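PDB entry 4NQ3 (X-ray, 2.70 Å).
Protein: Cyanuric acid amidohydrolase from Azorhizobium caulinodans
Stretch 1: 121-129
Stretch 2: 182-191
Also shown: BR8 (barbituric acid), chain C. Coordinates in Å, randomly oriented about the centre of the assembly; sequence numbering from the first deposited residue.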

# COMPACT_ATOMS: atom_id res chain seq x y z
N ALA A 121 -19.81 -21.40 -10.02
CA ALA A 121 -20.93 -20.60 -10.49
C ALA A 121 -20.62 -19.10 -10.43
O ALA A 121 -21.23 -18.30 -11.13
CB ALA A 121 -22.17 -20.92 -9.70
N LEU A 122 -19.66 -18.72 -9.60
CA LEU A 122 -19.34 -17.30 -9.39
C LEU A 122 -18.90 -16.69 -10.71
O LEU A 122 -18.13 -17.29 -11.45
CB LEU A 122 -18.25 -17.15 -8.31
CG LEU A 122 -17.76 -15.75 -7.95
CD1 LEU A 122 -17.53 -15.60 -6.44
CD2 LEU A 122 -16.49 -15.40 -8.72
N GLY A 123 -19.44 -15.52 -11.03
CA GLY A 123 -19.10 -14.85 -12.28
C GLY A 123 -19.73 -15.52 -13.51
O GLY A 123 -19.40 -15.19 -14.64
N ARG A 124 -20.66 -16.45 -13.28
CA ARG A 124 -21.30 -17.15 -14.39
C ARG A 124 -22.82 -17.18 -14.22
O ARG A 124 -23.33 -16.69 -13.22
CB ARG A 124 -20.72 -18.56 -14.49
CG ARG A 124 -19.24 -18.57 -14.81
CD ARG A 124 -18.71 -19.96 -14.79
NE ARG A 124 -17.35 -20.08 -15.31
CZ ARG A 124 -16.50 -21.04 -14.92
NH1 ARG A 124 -16.89 -21.95 -14.05
NH2 ARG A 124 -15.28 -21.10 -15.41
N MSE A 125 -23.55 -17.73 -15.19
CA MSE A 125 -25.02 -17.65 -15.13
C MSE A 125 -25.63 -18.26 -13.87
O MSE A 125 -26.69 -17.82 -13.41
CB MSE A 125 -25.64 -18.33 -16.35
CG MSE A 125 -25.26 -17.66 -17.65
SE MSE A 125 -25.96 -15.88 -17.74
CE MSE A 125 -27.87 -16.26 -17.51
N GLY A 126 -24.96 -19.26 -13.30
CA GLY A 126 -25.33 -19.76 -11.99
C GLY A 126 -25.56 -18.63 -10.99
O GLY A 126 -26.62 -18.53 -10.36
N GLN A 127 -24.57 -17.77 -10.83
CA GLN A 127 -24.71 -16.66 -9.89
C GLN A 127 -25.82 -15.71 -10.31
O GLN A 127 -26.62 -15.28 -9.47
CB GLN A 127 -23.40 -15.89 -9.76
CG GLN A 127 -23.48 -14.77 -8.78
CD GLN A 127 -22.11 -14.31 -8.36
OE1 GLN A 127 -21.13 -14.51 -9.11
NE2 GLN A 127 -22.01 -13.72 -7.16
N VAL A 128 -25.87 -15.40 -11.60
CA VAL A 128 -26.87 -14.48 -12.11
C VAL A 128 -28.27 -14.94 -11.78
O VAL A 128 -29.09 -14.15 -11.29
CB VAL A 128 -26.79 -14.32 -13.62
CG1 VAL A 128 -27.93 -13.42 -14.07
CG2 VAL A 128 -25.44 -13.74 -14.05
N ARG A 129 -28.55 -16.22 -12.02
CA ARG A 129 -29.89 -16.74 -11.79
C ARG A 129 -30.19 -16.79 -10.32
O ARG A 129 -31.32 -16.54 -9.90
CB ARG A 129 -30.06 -18.12 -12.42
CG ARG A 129 -30.01 -18.12 -13.94
CD ARG A 129 -30.30 -19.52 -14.42
NE ARG A 129 -29.57 -19.87 -15.64
CZ ARG A 129 -29.84 -19.40 -16.85
NH1 ARG A 129 -30.86 -18.55 -17.05
NH2 ARG A 129 -29.09 -19.78 -17.88
N LYS A 182 -9.91 -10.00 -9.22
CA LYS A 182 -10.79 -10.07 -10.38
C LYS A 182 -12.10 -10.78 -10.00
O LYS A 182 -13.19 -10.40 -10.44
CB LYS A 182 -10.08 -10.76 -11.54
CG LYS A 182 -10.93 -11.06 -12.76
CD LYS A 182 -11.30 -9.81 -13.56
CE LYS A 182 -11.82 -10.19 -14.96
NZ LYS A 182 -12.34 -9.01 -15.75
N SER A 183 -12.00 -11.80 -9.15
CA SER A 183 -13.20 -12.54 -8.76
C SER A 183 -14.23 -11.62 -8.10
O SER A 183 -15.45 -11.87 -8.21
CB SER A 183 -12.86 -13.71 -7.84
OG SER A 183 -12.55 -13.26 -6.53
N MSE A 184 -13.77 -10.56 -7.44
CA MSE A 184 -14.69 -9.62 -6.79
C MSE A 184 -15.48 -8.87 -7.86
O MSE A 184 -16.68 -8.61 -7.70
CB MSE A 184 -13.96 -8.63 -5.90
CG MSE A 184 -13.26 -9.26 -4.74
SE MSE A 184 -12.73 -7.89 -3.47
CE MSE A 184 -10.93 -7.55 -4.06
N GLY A 185 -14.79 -8.51 -8.95
CA GLY A 185 -15.47 -7.82 -10.02
C GLY A 185 -16.49 -8.74 -10.69
O GLY A 185 -17.63 -8.32 -10.95
N LEU A 186 -16.10 -9.99 -10.96
CA LEU A 186 -16.99 -10.95 -11.61
C LEU A 186 -18.21 -11.19 -10.73
O LEU A 186 -19.35 -11.23 -11.20
CB LEU A 186 -16.26 -12.28 -11.90
CG LEU A 186 -15.23 -12.15 -13.03
CD1 LEU A 186 -14.37 -13.36 -13.23
CD2 LEU A 186 -15.95 -11.82 -14.26
N SER A 187 -17.96 -11.34 -9.44
CA SER A 187 -19.06 -11.61 -8.54
C SER A 187 -20.02 -10.41 -8.47
O SER A 187 -21.25 -10.60 -8.50
CB SER A 187 -18.57 -12.00 -7.16
OG SER A 187 -19.69 -12.25 -6.33
N ARG A 188 -19.47 -9.20 -8.39
CA ARG A 188 -20.32 -8.01 -8.39
C ARG A 188 -21.09 -7.95 -9.71
O ARG A 188 -22.30 -7.68 -9.73
CB ARG A 188 -19.51 -6.72 -8.20
CG ARG A 188 -18.95 -6.45 -6.81
CD ARG A 188 -18.28 -5.07 -6.73
NE ARG A 188 -17.16 -5.01 -7.66
CZ ARG A 188 -15.88 -5.07 -7.30
NH1 ARG A 188 -15.55 -5.17 -6.02
NH2 ARG A 188 -14.92 -5.02 -8.22
N GLY A 189 -20.39 -8.22 -10.80
CA GLY A 189 -20.96 -8.14 -12.13
C GLY A 189 -22.09 -9.11 -12.36
O GLY A 189 -23.15 -8.72 -12.85
N ALA A 190 -21.86 -10.39 -12.02
CA ALA A 190 -22.90 -11.40 -12.17
C ALA A 190 -24.12 -11.06 -11.31
O ALA A 190 -25.24 -11.15 -11.77
CB ALA A 190 -22.38 -12.76 -11.82
N SER A 191 -23.88 -10.65 -10.08
CA SER A 191 -24.97 -10.22 -9.22
C SER A 191 -25.73 -9.04 -9.81
O SER A 191 -26.96 -9.00 -9.76
CB SER A 191 -24.43 -9.83 -7.85
OG SER A 191 -23.87 -10.96 -7.22
N1 BR8 C . -16.38 -4.89 -1.22
C2 BR8 C . -16.13 -4.04 -0.20
O2 BR8 C . -15.82 -4.51 0.88
N3 BR8 C . -16.22 -2.69 -0.39
C4 BR8 C . -16.57 -2.13 -1.64
O4 BR8 C . -16.63 -0.91 -1.77
C5 BR8 C . -16.91 -2.98 -2.87
C6 BR8 C . -16.75 -4.45 -2.49
O8 BR8 C . -16.94 -5.30 -3.33

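Ala121 makes no contact with the helix 182-191, but its carbonyl closes a type II turn through Arg124, with Arg124 N to Ala121 O at 2.9 Å. Inside that turn, Leu122 starts sideways to the helix, yet its end reaches it: CD1 lies 3.8 Å from Ser187 CB and CD2 3.7 Å from Ser183 O, a packing of methyls against one helical turn.

Gly123 and Leu186 form the closest CA pair, their CA atoms 4.5 Å apart. Two observations fit glycine here: phi is +73°, and an ideal CB would stand 2.9 Å from Leu186 CB, a clash. Without one, Gly123 CA settles 3.8 Å from Leu186 O and 3.9 Å from Ala190 CB.

Arg124, the N-cap, and Met125, a selenomethionine, direct their CA-to-CB bonds away. Gln127 points toward the partner and ties turn to helix through its amide: OE1 accepts from Gly123 N (2.8 Å, 171°), while NE2 donates to Ser187 OG (2.9 Å, 160°). The same OE1 sits 3.5 Å from Ala190 CB.

Val128 follows, CG2 being 3.9 Å from Ala190 CB and 3.5 Å from Ala190 O. Ala190 thus touches Gly123, Gln127 and Val128. The axes of helix 125-129 and helix 182-191 are inclined at 46° and approach to 8.4 Å.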